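Local coordinates for kinetochore protein Mis16 (Schizosaccharomyces japonicus, PDB 4XYH) that recognises histone H4 and, independently, the CENP-A-specific chaperone Scm3, and probably serves as a WD-repeat histone-binding component in centromeric chromatin assembly, at residues 55-61 / 387-393; 138-142 / 190-196; 205-211 / 225-231; 284-288 / 327-331. All blocks are in the same frame, centred on the assembly; numbering follows the deposited sequence.

Contact 1 of 4, residues 55-61 / 387-393; sequences TVEWFPG and DLSWNPN
Trp58 lays its indole against Asn391 in the tightly packed part of this contact. CB of Asn391 stands 3.6 Å from the centroid of the Trp58 five-membered ring and 9° off its normal, a CH-pi contact over the face. With CG anti to the backbone N (chi1 -177°), the Asn391 amide runs on over the six-membered ring, where ND2 comes 3.4 Å from Trp58 CZ3; the amide and ring planes are 34° apart, and ND2 is bonded to Gln73 OE1. At the ring edge Trp58 NE1 makes a weak bond to Ser389 O, 3.0 Å, while Trp58 N bonds Ser389 OG at 3.2 Å. Asp387 OD2 takes Val56 N at 3.0 Å and is also salt-bridged to Arg138. Toward solvent, beside the exposed Pro60 and Gly61, no ring packing remains and the link is polar: Asn393 gives ND2 to Phe59 O at 3.1 Å and accepts Gly61 N on OD1 at 2.8 Å. The strands run nearly parallel with axes 5.8 Å apart, but side chains and one water, between Val56 O and Leu388 O, make the links. Each is an edge strand of its own propeller sheet; Trp58 also packs on strands 87-97 and 398-402, and Leu388 on strand 340-345.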
loop_
_atom_site.group_PDB
_atom_site.type_symbol
_atom_site.label_atom_id
_atom_site.label_comp_id
_atom_site.label_asym_id
_atom_site.label_seq_id
_atom_site.Cartn_x
_atom_site.Cartn_y
_atom_site.Cartn_z
ATOM N N THR A 55 -5.979 3.601 4.030
ATOM C CA THR A 55 -4.584 3.210 4.224
ATOM C C THR A 55 -4.407 2.263 5.413
ATOM O O THR A 55 -5.152 2.330 6.402
ATOM C CB THR A 55 -3.691 4.472 4.417
ATOM O OG1 THR A 55 -2.303 4.090 4.528
ATOM C CG2 THR A 55 -4.135 5.277 5.686
ATOM N N VAL A 56 -3.424 1.371 5.311
ATOM C CA VAL A 56 -3.087 0.492 6.419
ATOM C C VAL A 56 -1.621 0.105 6.311
ATOM O O VAL A 56 -1.104 -0.096 5.220
ATOM C CB VAL A 56 -3.977 -0.796 6.456
ATOM C CG1 VAL A 56 -3.740 -1.678 5.231
ATOM C CG2 VAL A 56 -3.711 -1.607 7.720
ATOM N N GLU A 57 -0.953 0.025 7.455
ATOM C CA GLU A 57 0.445 -0.370 7.521
ATOM C C GLU A 57 0.694 -0.977 8.891
ATOM O O GLU A 57 0.247 -0.426 9.903
ATOM C CB GLU A 57 1.379 0.823 7.275
ATOM C CG GLU A 57 2.791 0.413 6.860
ATOM C CD GLU A 57 3.755 1.590 6.729
ATOM O OE1 GLU A 57 3.445 2.669 7.265
ATOM O OE2 GLU A 57 4.836 1.440 6.103
ATOM N N TRP A 58 1.375 -2.126 8.917
ATOM C CA TRP A 58 1.812 -2.747 10.173
ATOM C C TRP A 58 3.025 -2.025 10.733
ATOM O O TRP A 58 3.978 -1.766 9.998
ATOM C CB TRP A 58 2.191 -4.219 9.981
ATOM C CG TRP A 58 1.082 -5.124 9.646
ATOM C CD1 TRP A 58 0.685 -5.499 8.401
ATOM C CD2 TRP A 58 0.224 -5.795 10.563
ATOM N NE1 TRP A 58 -0.375 -6.369 8.483
ATOM C CE2 TRP A 58 -0.682 -6.561 9.804
ATOM C CE3 TRP A 58 0.130 -5.823 11.957
ATOM C CZ2 TRP A 58 -1.667 -7.350 10.387
ATOM C CZ3 TRP A 58 -0.849 -6.602 12.535
ATOM C CH2 TRP A 58 -1.735 -7.358 11.750
ATOM N N PHE A 59 3.005 -1.725 12.028
ATOM C CA PHE A 59 4.206 -1.261 12.700
ATOM C C PHE A 59 5.129 -2.447 13.019
ATOM O O PHE A 59 4.660 -3.547 13.349
ATOM C CB PHE A 59 3.866 -0.529 13.996
ATOM C CG PHE A 59 3.349 0.870 13.809
ATOM C CD1 PHE A 59 4.223 1.924 13.629
ATOM C CD2 PHE A 59 1.979 1.133 13.849
ATOM C CE1 PHE A 59 3.751 3.229 13.487
ATOM C CE2 PHE A 59 1.497 2.431 13.709
ATOM C CZ PHE A 59 2.390 3.485 13.528
ATOM N N PRO A 60 6.447 -2.230 12.928
ATOM C CA PRO A 60 7.389 -3.268 13.372
ATOM C C PRO A 60 7.305 -3.476 14.882
ATOM O O PRO A 60 7.081 -2.503 15.622
ATOM C CB PRO A 60 8.766 -2.700 12.981
ATOM C CG PRO A 60 8.491 -1.591 12.053
ATOM C CD PRO A 60 7.142 -1.042 12.418
ATOM N N GLY A 61 7.469 -4.713 15.341
ATOM C CA GLY A 61 7.558 -4.971 16.772
ATOM C C GLY A 61 6.316 -5.572 17.399
ATOM O O GLY A 61 5.253 -5.570 16.793
ATOM N N ASP A 387 -6.367 -0.993 0.287
ATOM C CA ASP A 387 -4.955 -1.070 0.667
ATOM C C ASP A 387 -4.699 -2.397 1.370
ATOM O O ASP A 387 -5.640 -3.076 1.801
ATOM C CB ASP A 387 -4.556 0.106 1.577
ATOM C CG ASP A 387 -3.040 0.380 1.561
ATOM O OD1 ASP A 387 -2.341 -0.148 0.666
ATOM O OD2 ASP A 387 -2.547 1.141 2.433
ATOM N N LEU A 388 -3.434 -2.782 1.460
ATOM C CA LEU A 388 -3.064 -3.982 2.211
ATOM C C LEU A 388 -1.621 -3.901 2.665
ATOM O O LEU A 388 -0.824 -3.127 2.117
ATOM C CB LEU A 388 -3.294 -5.261 1.396
ATOM C CG LEU A 388 -2.879 -5.359 -0.071
ATOM C CD1 LEU A 388 -1.402 -5.218 -0.241
ATOM C CD2 LEU A 388 -3.328 -6.689 -0.666
ATOM N N SER A 389 -1.296 -4.709 3.660
ATOM C CA SER A 389 0.022 -4.650 4.260
ATOM C C SER A 389 0.447 -6.019 4.777
ATOM O O SER A 389 -0.291 -6.664 5.522
ATOM C CB SER A 389 0.016 -3.609 5.391
ATOM O OG SER A 389 1.259 -3.527 6.050
ATOM N N TRP A 390 1.633 -6.468 4.377
ATOM C CA TRP A 390 2.251 -7.634 5.010
ATOM C C TRP A 390 2.695 -7.310 6.426
ATOM O O TRP A 390 3.343 -6.305 6.647
ATOM C CB TRP A 390 3.467 -8.101 4.242
ATOM C CG TRP A 390 3.188 -8.850 3.013
ATOM C CD1 TRP A 390 3.150 -8.352 1.737
ATOM C CD2 TRP A 390 2.957 -10.252 2.908
ATOM N NE1 TRP A 390 2.893 -9.363 0.844
ATOM C CE2 TRP A 390 2.760 -10.540 1.537
ATOM C CE3 TRP A 390 2.893 -11.297 3.837
ATOM C CZ2 TRP A 390 2.503 -11.825 1.070
ATOM C CZ3 TRP A 390 2.631 -12.577 3.372
ATOM C CH2 TRP A 390 2.440 -12.829 1.998
ATOM N N ASN A 391 2.354 -8.169 7.375
ATOM C CA ASN A 391 2.881 -8.087 8.735
ATOM C C ASN A 391 4.354 -8.523 8.729
ATOM O O ASN A 391 4.656 -9.639 8.330
ATOM C CB ASN A 391 2.022 -8.962 9.659
ATOM C CG ASN A 391 2.439 -8.900 11.113
ATOM O OD1 ASN A 391 3.615 -8.798 11.427
ATOM N ND2 ASN A 391 1.460 -8.979 12.013
ATOM N N PRO A 392 5.278 -7.639 9.139
ATOM C CA PRO A 392 6.713 -7.976 9.110
ATOM C C PRO A 392 7.167 -8.791 10.327
ATOM O O PRO A 392 8.293 -9.289 10.358
ATOM C CB PRO A 392 7.388 -6.600 9.118
ATOM C CG PRO A 392 6.456 -5.775 9.989
ATOM C CD PRO A 392 5.051 -6.258 9.618
ATOM N N ASN A 393 6.285 -8.913 11.313
ATOM C CA ASN A 393 6.585 -9.553 12.583
ATOM C C ASN A 393 6.278 -11.046 12.603
ATOM O O ASN A 393 6.956 -11.809 13.280
ATOM C CB ASN A 393 5.789 -8.875 13.700
ATOM C CG ASN A 393 5.982 -7.368 13.723
ATOM O OD1 ASN A 393 7.112 -6.871 13.667
ATOM N ND2 ASN A 393 4.874 -6.629 13.810
HETATM O O HOH W 1 0.940 -0.695 3.396
#

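Contact 2 of 4, residues 138-142 / 190-196; sequences RFMPQ and WNFIQEG
Met140 and Trp190 have CA atoms 6.2 Å apart, and the backbones then fall out of step, Pro141 lying nearest Phe192 and Gln142 nearest Glu195, one residue against two and then three, without a direct backbone-to-backbone hydrogen bond. The contact joins two successive blades of the WD-repeat beta-propeller through strand 136-140 of one and the loop after strand 187-190 of the next. The indole of Trp190 is its centre. Met140 CA sits 3.6 Å from the centroid of the five-membered ring and 7° off the normal, a CH-pi contact. Beyond it the Met140 chain crosses the ring at about a right angle, with SD 4.2 Å from the six-membered centroid in an oblique Met-aromatic contact. Trp190 NE1 donates to Arg138 O at 3.0 Å and 168°; the oxygen lies in the ring plane, although the donor stands well above the carbonyl plane. A leucine here would probably leave Arg138 O without this donor and open a gap beside Met140. Pro141 wedges between two aromatic residues, its CD 3.5 Å from Trp190 CB and its CG 3.6 Å from Phe192 CD1. On the more open side, a bend at chi2 (91°) brings Gln142 NE2 within 3.1 Å of Asn191 O, a hydrogen bond close to the amide plane. One water ties Gln142 OE1 to that same Asn191 O and accepts from Gly196 N at 3.0 Å.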
loop_
_atom_site.group_PDB
_atom_site.type_symbol
_atom_site.label_atom_id
_atom_site.label_comp_id
_atom_site.label_asym_id
_atom_site.label_seq_id
_atom_site.Cartn_x
_atom_site.Cartn_y
_atom_site.Cartn_z
ATOM N N ARG A 138 2.362 6.558 6.009
ATOM C CA ARG A 138 3.536 5.687 6.090
ATOM C C ARG A 138 4.519 6.136 7.187
ATOM O O ARG A 138 4.833 7.328 7.286
ATOM C CB ARG A 138 4.242 5.662 4.729
ATOM C CG ARG A 138 3.404 5.057 3.585
ATOM C CD ARG A 138 3.201 3.549 3.793
ATOM N NE ARG A 138 2.442 2.890 2.730
ATOM C CZ ARG A 138 1.143 2.599 2.801
ATOM N NH1 ARG A 138 0.441 2.931 3.880
ATOM N NH2 ARG A 138 0.540 1.972 1.791
ATOM N N PHE A 139 5.031 5.199 7.986
ATOM C CA PHE A 139 5.954 5.555 9.067
ATOM C C PHE A 139 7.400 5.596 8.525
ATOM O O PHE A 139 7.753 4.850 7.626
ATOM C CB PHE A 139 5.827 4.574 10.253
ATOM C CG PHE A 139 6.239 3.146 9.931
ATOM C CD1 PHE A 139 7.582 2.794 9.820
ATOM C CD2 PHE A 139 5.277 2.154 9.747
ATOM C CE1 PHE A 139 7.966 1.481 9.501
ATOM C CE2 PHE A 139 5.648 0.835 9.442
ATOM C CZ PHE A 139 6.996 0.500 9.318
ATOM N N MET A 140 8.231 6.492 9.042
ATOM C CA MET A 140 9.625 6.549 8.586
ATOM C C MET A 140 10.329 5.256 9.029
ATOM O O MET A 140 10.262 4.906 10.201
ATOM C CB MET A 140 10.312 7.780 9.157
ATOM C CG MET A 140 11.667 8.048 8.565
ATOM S SD MET A 140 12.341 9.590 9.166
ATOM C CE MET A 140 12.909 9.089 10.798
ATOM N N PRO A 141 10.930 4.500 8.088
ATOM C CA PRO A 141 11.497 3.196 8.480
ATOM C C PRO A 141 12.626 3.286 9.515
ATOM O O PRO A 141 12.737 2.376 10.323
ATOM C CB PRO A 141 12.013 2.604 7.153
ATOM C CG PRO A 141 11.938 3.683 6.147
ATOM C CD PRO A 141 10.882 4.658 6.629
ATOM N N GLN A 142 13.411 4.355 9.515
ATOM C CA GLN A 142 14.508 4.518 10.485
ATOM C C GLN A 142 14.024 4.956 11.864
ATOM O O GLN A 142 14.787 4.962 12.821
ATOM C CB GLN A 142 15.536 5.534 9.966
ATOM C CG GLN A 142 16.181 5.161 8.635
ATOM C CD GLN A 142 15.417 5.710 7.428
ATOM O OE1 GLN A 142 14.263 6.160 7.538
ATOM N NE2 GLN A 142 16.074 5.699 6.275
ATOM N N TRP A 190 8.933 6.747 1.821
ATOM C CA TRP A 190 10.178 7.164 2.447
ATOM C C TRP A 190 11.408 6.566 1.770
ATOM O O TRP A 190 11.352 5.488 1.152
ATOM C CB TRP A 190 10.205 6.756 3.905
ATOM C CG TRP A 190 9.234 7.459 4.769
ATOM C CD1 TRP A 190 7.986 7.033 5.127
ATOM C CD2 TRP A 190 9.447 8.704 5.442
ATOM N NE1 TRP A 190 7.413 7.945 5.987
ATOM C CE2 TRP A 190 8.287 8.982 6.186
ATOM C CE3 TRP A 190 10.512 9.606 5.495
ATOM C CZ2 TRP A 190 8.161 10.132 6.968
ATOM C CZ3 TRP A 190 10.381 10.752 6.272
ATOM C CH2 TRP A 190 9.215 11.001 6.995
ATOM N N ASN A 191 12.515 7.290 1.892
ATOM C CA ASN A 191 13.826 6.816 1.494
ATOM C C ASN A 191 14.380 5.880 2.578
ATOM O O ASN A 191 14.378 6.229 3.766
ATOM C CB ASN A 191 14.745 8.017 1.260
ATOM C CG ASN A 191 16.021 7.653 0.502
ATOM O OD1 ASN A 191 16.766 6.749 0.894
ATOM N ND2 ASN A 191 16.271 8.362 -0.597
ATOM N N PHE A 192 14.827 4.689 2.185
ATOM C CA PHE A 192 15.306 3.691 3.151
ATOM C C PHE A 192 16.782 3.878 3.542
ATOM O O PHE A 192 17.232 3.344 4.547
ATOM C CB PHE A 192 15.096 2.284 2.597
ATOM C CG PHE A 192 13.657 1.960 2.328
ATOM C CD1 PHE A 192 12.833 1.532 3.360
ATOM C CD2 PHE A 192 13.122 2.098 1.044
ATOM C CE1 PHE A 192 11.493 1.242 3.124
ATOM C CE2 PHE A 192 11.792 1.807 0.801
ATOM C CZ PHE A 192 10.970 1.381 1.848
ATOM N N ILE A 193 17.525 4.633 2.739
ATOM C CA ILE A 193 18.949 4.848 2.983
ATOM C C ILE A 193 19.215 6.219 3.616
ATOM O O ILE A 193 19.973 6.343 4.577
ATOM C CB ILE A 193 19.746 4.727 1.676
ATOM C CG1 ILE A 193 19.531 3.342 1.061
ATOM C CG2 ILE A 193 21.218 5.024 1.914
ATOM C CD1 ILE A 193 19.724 2.197 2.048
ATOM N N GLN A 194 18.569 7.244 3.075
ATOM C CA GLN A 194 18.764 8.608 3.532
ATOM C C GLN A 194 17.605 9.025 4.448
ATOM O O GLN A 194 16.544 9.471 3.979
ATOM C CB GLN A 194 18.900 9.541 2.325
ATOM C CG GLN A 194 19.409 10.930 2.658
ATOM C CD GLN A 194 19.776 11.734 1.411
ATOM O OE1 GLN A 194 19.959 11.173 0.316
ATOM N NE2 GLN A 194 19.879 13.056 1.570
ATOM N N GLU A 195 17.814 8.853 5.752
ATOM C CA GLU A 195 16.805 9.151 6.759
ATOM C C GLU A 195 16.251 10.561 6.636
ATOM O O GLU A 195 17.007 11.528 6.533
ATOM C CB GLU A 195 17.372 8.955 8.160
ATOM C CG GLU A 195 16.372 9.264 9.243
ATOM C CD GLU A 195 16.879 8.899 10.628
ATOM O OE1 GLU A 195 17.717 7.976 10.742
ATOM O OE2 GLU A 195 16.432 9.541 11.604
ATOM N N GLY A 196 14.923 10.670 6.619
ATOM C CA GLY A 196 14.282 11.969 6.565
ATOM C C GLY A 196 13.875 12.410 5.176
ATOM O O GLY A 196 13.155 13.395 5.020
HETATM O O HOH W 2 13.541 8.173 5.776
HETATM O O HOH W 3 18.904 5.155 6.765
#

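Contact 3 of 4, residues 205-211 / 225-231; sequences TSICVWD and VAPVSVY
Trp210 holds CG anti to its carbonyl carbon (chi1 -49°), and a chi2 of 88° then turns the indole alongside Pro227, both side chains pointing the same way. Pro227 CB lies over the six-membered ring, 4.0 Å from its centroid and 13° off the normal, while Trp210 CZ3 meets Pro227 CD at 3.4 Å and Val225 O, at the ring edge, at 3.3 Å. NE1 is held by Thr200 OG1. A serine in place of Trp210 would probably leave Pro227 facing a gap and Thr200 without its indole partner. The backbones pair antiparallel: Ile207 exchanges two bonds with Tyr231, and Val209 N gives one to Ser229 O at 2.8 Å. Val209 O accepts both Val228 N, 2.8 Å, and Ser229 N, 3.3 Å, which defines a classic beta bulge. Beside these pairs Val209 CG2 touches Tyr231 CE2 at 4.0 Å. Strands 207-211 and 229-231 are the third and fourth of a four-stranded propeller blade, and Trp210-Asp211, closing the third, is the Trp-Asp pair for which WD repeats are named.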
loop_
_atom_site.group_PDB
_atom_site.type_symbol
_atom_site.label_atom_id
_atom_site.label_comp_id
_atom_site.label_asym_id
_atom_site.label_seq_id
_atom_site.Cartn_x
_atom_site.Cartn_y
_atom_site.Cartn_z
ATOM N N THR A 205 -0.003 15.484 -11.188
ATOM C CA THR A 205 0.967 14.818 -12.084
ATOM C C THR A 205 2.438 15.107 -11.738
ATOM O O THR A 205 3.345 14.606 -12.405
ATOM C CB THR A 205 0.758 15.177 -13.605
ATOM O OG1 THR A 205 1.432 16.402 -13.925
ATOM C CG2 THR A 205 -0.734 15.274 -13.989
ATOM N N SER A 206 2.691 15.894 -10.697
ATOM C CA SER A 206 4.074 16.144 -10.292
ATOM C C SER A 206 4.549 15.128 -9.249
ATOM O O SER A 206 3.751 14.377 -8.694
ATOM C CB SER A 206 4.238 17.565 -9.735
ATOM O OG SER A 206 3.619 17.681 -8.463
ATOM N N ILE A 207 5.856 15.125 -9.006
ATOM C CA ILE A 207 6.479 14.319 -7.975
ATOM C C ILE A 207 7.341 15.248 -7.144
ATOM O O ILE A 207 8.201 15.946 -7.690
ATOM C CB ILE A 207 7.374 13.189 -8.546
ATOM C CG1 ILE A 207 6.548 12.107 -9.238
ATOM C CG2 ILE A 207 8.198 12.575 -7.441
ATOM C CD1 ILE A 207 7.406 11.144 -10.081
ATOM N N CYS A 208 7.127 15.271 -5.833
ATOM C CA CYS A 208 7.973 16.102 -5.001
ATOM C C CYS A 208 8.889 15.247 -4.158
ATOM O O CYS A 208 8.489 14.197 -3.681
ATOM C CB CYS A 208 7.140 17.015 -4.110
ATOM S SG CYS A 208 6.166 18.209 -5.006
ATOM N N VAL A 209 10.125 15.700 -3.982
ATOM C CA VAL A 209 11.043 15.052 -3.057
ATOM C C VAL A 209 11.267 16.017 -1.899
ATOM O O VAL A 209 11.505 17.208 -2.107
ATOM C CB VAL A 209 12.378 14.666 -3.721
ATOM C CG1 VAL A 209 13.368 14.131 -2.670
ATOM C CG2 VAL A 209 12.139 13.629 -4.832
ATOM N N TRP A 210 11.156 15.490 -0.684
ATOM C CA TRP A 210 11.159 16.287 0.521
ATOM C C TRP A 210 12.295 15.850 1.441
ATOM O O TRP A 210 12.752 14.713 1.389
ATOM C CB TRP A 210 9.820 16.157 1.263
ATOM C CG TRP A 210 8.561 16.356 0.417
ATOM C CD1 TRP A 210 7.885 15.400 -0.290
ATOM C CD2 TRP A 210 7.821 17.579 0.246
ATOM N NE1 TRP A 210 6.777 15.950 -0.895
ATOM C CE2 TRP A 210 6.717 17.285 -0.584
ATOM C CE3 TRP A 210 7.998 18.895 0.701
ATOM C CZ2 TRP A 210 5.799 18.254 -0.973
ATOM C CZ3 TRP A 210 7.081 19.857 0.328
ATOM C CH2 TRP A 210 5.987 19.531 -0.507
ATOM N N ASP A 211 12.733 16.745 2.307
ATOM C CA ASP A 211 13.767 16.386 3.274
ATOM C C ASP A 211 13.451 17.041 4.618
ATOM O O ASP A 211 13.396 18.259 4.717
ATOM C CB ASP A 211 15.140 16.801 2.750
ATOM C CG ASP A 211 16.276 16.388 3.670
ATOM O OD1 ASP A 211 16.063 15.567 4.592
ATOM O OD2 ASP A 211 17.401 16.889 3.455
ATOM N N VAL A 225 7.061 23.226 5.001
ATOM C CA VAL A 225 8.225 22.651 4.349
ATOM C C VAL A 225 8.039 22.741 2.843
ATOM O O VAL A 225 6.948 22.482 2.324
ATOM C CB VAL A 225 8.457 21.179 4.773
ATOM C CG1 VAL A 225 9.640 20.575 4.026
ATOM C CG2 VAL A 225 8.684 21.098 6.261
ATOM N N ALA A 226 9.109 23.128 2.157
ATOM C CA ALA A 226 9.114 23.244 0.710
ATOM C C ALA A 226 9.869 22.048 0.151
ATOM O O ALA A 226 10.731 21.484 0.828
ATOM C CB ALA A 226 9.762 24.557 0.271
ATOM N N PRO A 227 9.540 21.637 -1.081
ATOM C CA PRO A 227 10.261 20.465 -1.584
ATOM C C PRO A 227 11.705 20.776 -1.928
ATOM O O PRO A 227 12.036 21.906 -2.221
ATOM C CB PRO A 227 9.480 20.065 -2.833
ATOM C CG PRO A 227 8.635 21.268 -3.192
ATOM C CD PRO A 227 8.380 22.005 -1.919
ATOM N N VAL A 228 12.549 19.757 -1.863
ATOM C CA VAL A 228 13.924 19.826 -2.327
ATOM C C VAL A 228 13.991 19.701 -3.861
ATOM O O VAL A 228 14.791 20.369 -4.511
ATOM C CB VAL A 228 14.758 18.727 -1.634
ATOM C CG1 VAL A 228 15.943 18.323 -2.460
ATOM C CG2 VAL A 228 15.167 19.190 -0.233
ATOM N N SER A 229 13.135 18.860 -4.439
ATOM C CA SER A 229 13.019 18.758 -5.894
ATOM C C SER A 229 11.560 18.573 -6.286
ATOM O O SER A 229 10.767 18.004 -5.523
ATOM C CB SER A 229 13.836 17.586 -6.443
ATOM O OG SER A 229 15.085 17.493 -5.799
ATOM N N VAL A 230 11.180 19.056 -7.462
ATOM C CA VAL A 230 9.896 18.630 -7.998
ATOM C C VAL A 230 10.059 18.287 -9.475
ATOM O O VAL A 230 10.698 19.011 -10.244
ATOM C CB VAL A 230 8.763 19.682 -7.728
ATOM C CG1 VAL A 230 9.284 20.905 -6.983
ATOM C CG2 VAL A 230 8.032 20.052 -8.954
ATOM N N TYR A 231 9.549 17.115 -9.835
ATOM C CA TYR A 231 9.692 16.585 -11.178
ATOM C C TYR A 231 8.361 16.599 -11.908
ATOM O O TYR A 231 7.323 16.211 -11.353
ATOM C CB TYR A 231 10.243 15.160 -11.141
ATOM C CG TYR A 231 11.580 15.021 -10.454
ATOM C CD1 TYR A 231 12.687 15.733 -10.888
ATOM C CD2 TYR A 231 11.741 14.151 -9.381
ATOM C CE1 TYR A 231 13.917 15.600 -10.256
ATOM C CE2 TYR A 231 12.949 14.014 -8.747
ATOM C CZ TYR A 231 14.038 14.739 -9.183
ATOM O OH TYR A 231 15.257 14.591 -8.544
HETATM O O HOH W 4 6.072 13.821 -12.446
HETATM O O HOH W 5 12.305 19.464 1.981
#

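Contact 4 of 4, residues 284-288 / 327-331; sequences VNGVA and EVYNV
Asn285 reaches from the edge strand of one WD beta-propeller blade to that of the next and gives both of this contact's hydrogen bonds from its ND2. One goes to Val328 O, 2.8 Å and 167°, close to the amide plane; the other goes to the anti lone pair of Glu327 OE1 at 3.2 Å. The Asn285 amide and the Glu327 carboxylate are nearly coplanar, 22° apart, though the two side chains cross at about a right angle. The two strands run side by side at 15° with axes 5.3 Å apart and no backbone hydrogen bond between them. Around the amide, Asn285 CB rests 3.9 Å from Tyr329 CD1. Gly286 permits the close approach: a CB there would fall 2.6 Å from Tyr329 O, a clash. Val331 CG1 fills in beside it, 3.7 Å from Gly286 C. Farther out, classic beta bulges shape both strands, Asn285 and Gly286 facing Ala300, and Tyr329 and Asn330 facing Ser344. Arg384 meets the Tyr329 ring in a cation-pi contact, and Ser345 OG bonds Glu327 O, the backbone of the residue that supplies the carboxylate. At the far end Ala288 CB packs 3.5 Å from Val331 O.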
loop_
_atom_site.group_PDB
_atom_site.type_symbol
_atom_site.label_atom_id
_atom_site.label_comp_id
_atom_site.label_asym_id
_atom_site.label_seq_id
_atom_site.Cartn_x
_atom_site.Cartn_y
_atom_site.Cartn_z
ATOM N N VAL A 284 -1.492 2.485 -14.856
ATOM C CA VAL A 284 -0.726 1.680 -13.918
ATOM C C VAL A 284 -0.952 2.195 -12.503
ATOM O O VAL A 284 -0.620 3.345 -12.208
ATOM C CB VAL A 284 0.771 1.705 -14.249
ATOM C CG1 VAL A 284 1.495 0.647 -13.442
ATOM C CG2 VAL A 284 0.972 1.460 -15.739
ATOM N N ASN A 285 -1.512 1.339 -11.643
ATOM C CA ASN A 285 -1.976 1.751 -10.315
ATOM C C ASN A 285 -0.993 1.561 -9.174
ATOM O O ASN A 285 -1.059 2.287 -8.188
ATOM C CB ASN A 285 -3.270 1.011 -9.960
ATOM C CG ASN A 285 -4.412 1.384 -10.879
ATOM O OD1 ASN A 285 -4.522 2.536 -11.298
ATOM N ND2 ASN A 285 -5.250 0.414 -11.217
ATOM N N GLY A 286 -0.106 0.578 -9.283
ATOM C CA GLY A 286 0.835 0.317 -8.207
ATOM C C GLY A 286 2.167 -0.188 -8.719
ATOM O O GLY A 286 2.267 -0.712 -9.841
ATOM N N VAL A 287 3.192 -0.036 -7.887
ATOM C CA VAL A 287 4.535 -0.476 -8.224
ATOM C C VAL A 287 5.236 -0.905 -6.941
ATOM O O VAL A 287 5.016 -0.324 -5.878
ATOM C CB VAL A 287 5.330 0.647 -8.938
ATOM C CG1 VAL A 287 5.375 1.892 -8.058
ATOM C CG2 VAL A 287 6.753 0.182 -9.333
ATOM N N ALA A 288 6.078 -1.923 -7.035
ATOM C CA ALA A 288 6.736 -2.452 -5.848
ATOM C C ALA A 288 8.042 -3.161 -6.205
ATOM O O ALA A 288 8.079 -4.040 -7.077
ATOM C CB ALA A 288 5.806 -3.392 -5.099
ATOM N N GLU A 327 -9.618 -4.038 -12.511
ATOM C CA GLU A 327 -8.415 -3.272 -12.212
ATOM C C GLU A 327 -7.658 -3.826 -11.020
ATOM O O GLU A 327 -8.243 -4.101 -9.960
ATOM C CB GLU A 327 -8.748 -1.810 -11.921
ATOM C CG GLU A 327 -9.315 -1.051 -13.086
ATOM C CD GLU A 327 -9.232 0.458 -12.893
ATOM O OE1 GLU A 327 -8.182 0.956 -12.396
ATOM O OE2 GLU A 327 -10.221 1.138 -13.249
ATOM N N VAL A 328 -6.353 -3.987 -11.196
ATOM C CA VAL A 328 -5.493 -4.311 -10.073
ATOM C C VAL A 328 -4.940 -3.011 -9.513
ATOM O O VAL A 328 -4.490 -2.134 -10.263
ATOM C CB VAL A 328 -4.363 -5.254 -10.475
ATOM C CG1 VAL A 328 -3.612 -5.748 -9.218
ATOM C CG2 VAL A 328 -4.937 -6.430 -11.258
ATOM N N TYR A 329 -4.991 -2.895 -8.190
ATOM C CA TYR A 329 -4.623 -1.666 -7.501
ATOM C C TYR A 329 -3.332 -1.818 -6.682
ATOM O O TYR A 329 -2.334 -1.177 -6.957
ATOM C CB TYR A 329 -5.780 -1.224 -6.603
ATOM C CG TYR A 329 -5.624 0.156 -6.001
ATOM C CD1 TYR A 329 -5.539 1.284 -6.815
ATOM C CD2 TYR A 329 -5.593 0.342 -4.610
ATOM C CE1 TYR A 329 -5.404 2.562 -6.263
ATOM C CE2 TYR A 329 -5.463 1.624 -4.043
ATOM C CZ TYR A 329 -5.370 2.730 -4.875
ATOM O OH TYR A 329 -5.235 4.007 -4.342
ATOM N N ASN A 330 -3.358 -2.674 -5.675
ATOM C CA ASN A 330 -2.225 -2.804 -4.780
ATOM C C ASN A 330 -1.309 -3.945 -5.215
ATOM O O ASN A 330 -1.763 -4.943 -5.767
ATOM C CB ASN A 330 -2.702 -3.028 -3.332
ATOM C CG ASN A 330 -3.610 -1.908 -2.828
ATOM O OD1 ASN A 330 -4.724 -2.151 -2.337
ATOM N ND2 ASN A 330 -3.136 -0.669 -2.946
ATOM N N VAL A 331 -0.020 -3.790 -4.956
ATOM C CA VAL A 331 0.925 -4.861 -5.180
ATOM C C VAL A 331 1.977 -4.759 -4.080
ATOM O O VAL A 331 2.530 -3.696 -3.858
ATOM C CB VAL A 331 1.550 -4.788 -6.601
ATOM C CG1 VAL A 331 2.158 -3.399 -6.897
ATOM C CG2 VAL A 331 2.555 -5.884 -6.793
#

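Overall arrangement
Contacts 1, 2 and 4 join neighbouring blades of the propeller, whereas contact 3 lies within one blade and is farthest from the chain centre, about 20 Å against about 9 Å for contacts 1 and 4. The chemistry follows: contact 3 is bound by antiparallel backbone bonds, but the inter-blade contacts rely on side chains. Contacts 1 and 2 each set an indole N-H on a carbonyl of the adjacent blade, weakly in contact 1; contact 4 uses an asparagine amide. Contacts 1 and 4 are buried, contacts 2 and 3 only partly. Contacts 1 and 2 also meet directly, through the salt bridge of Asp387 and Arg138, while contacts 3 and 4 stay about 10 Å apart at their nearest atoms.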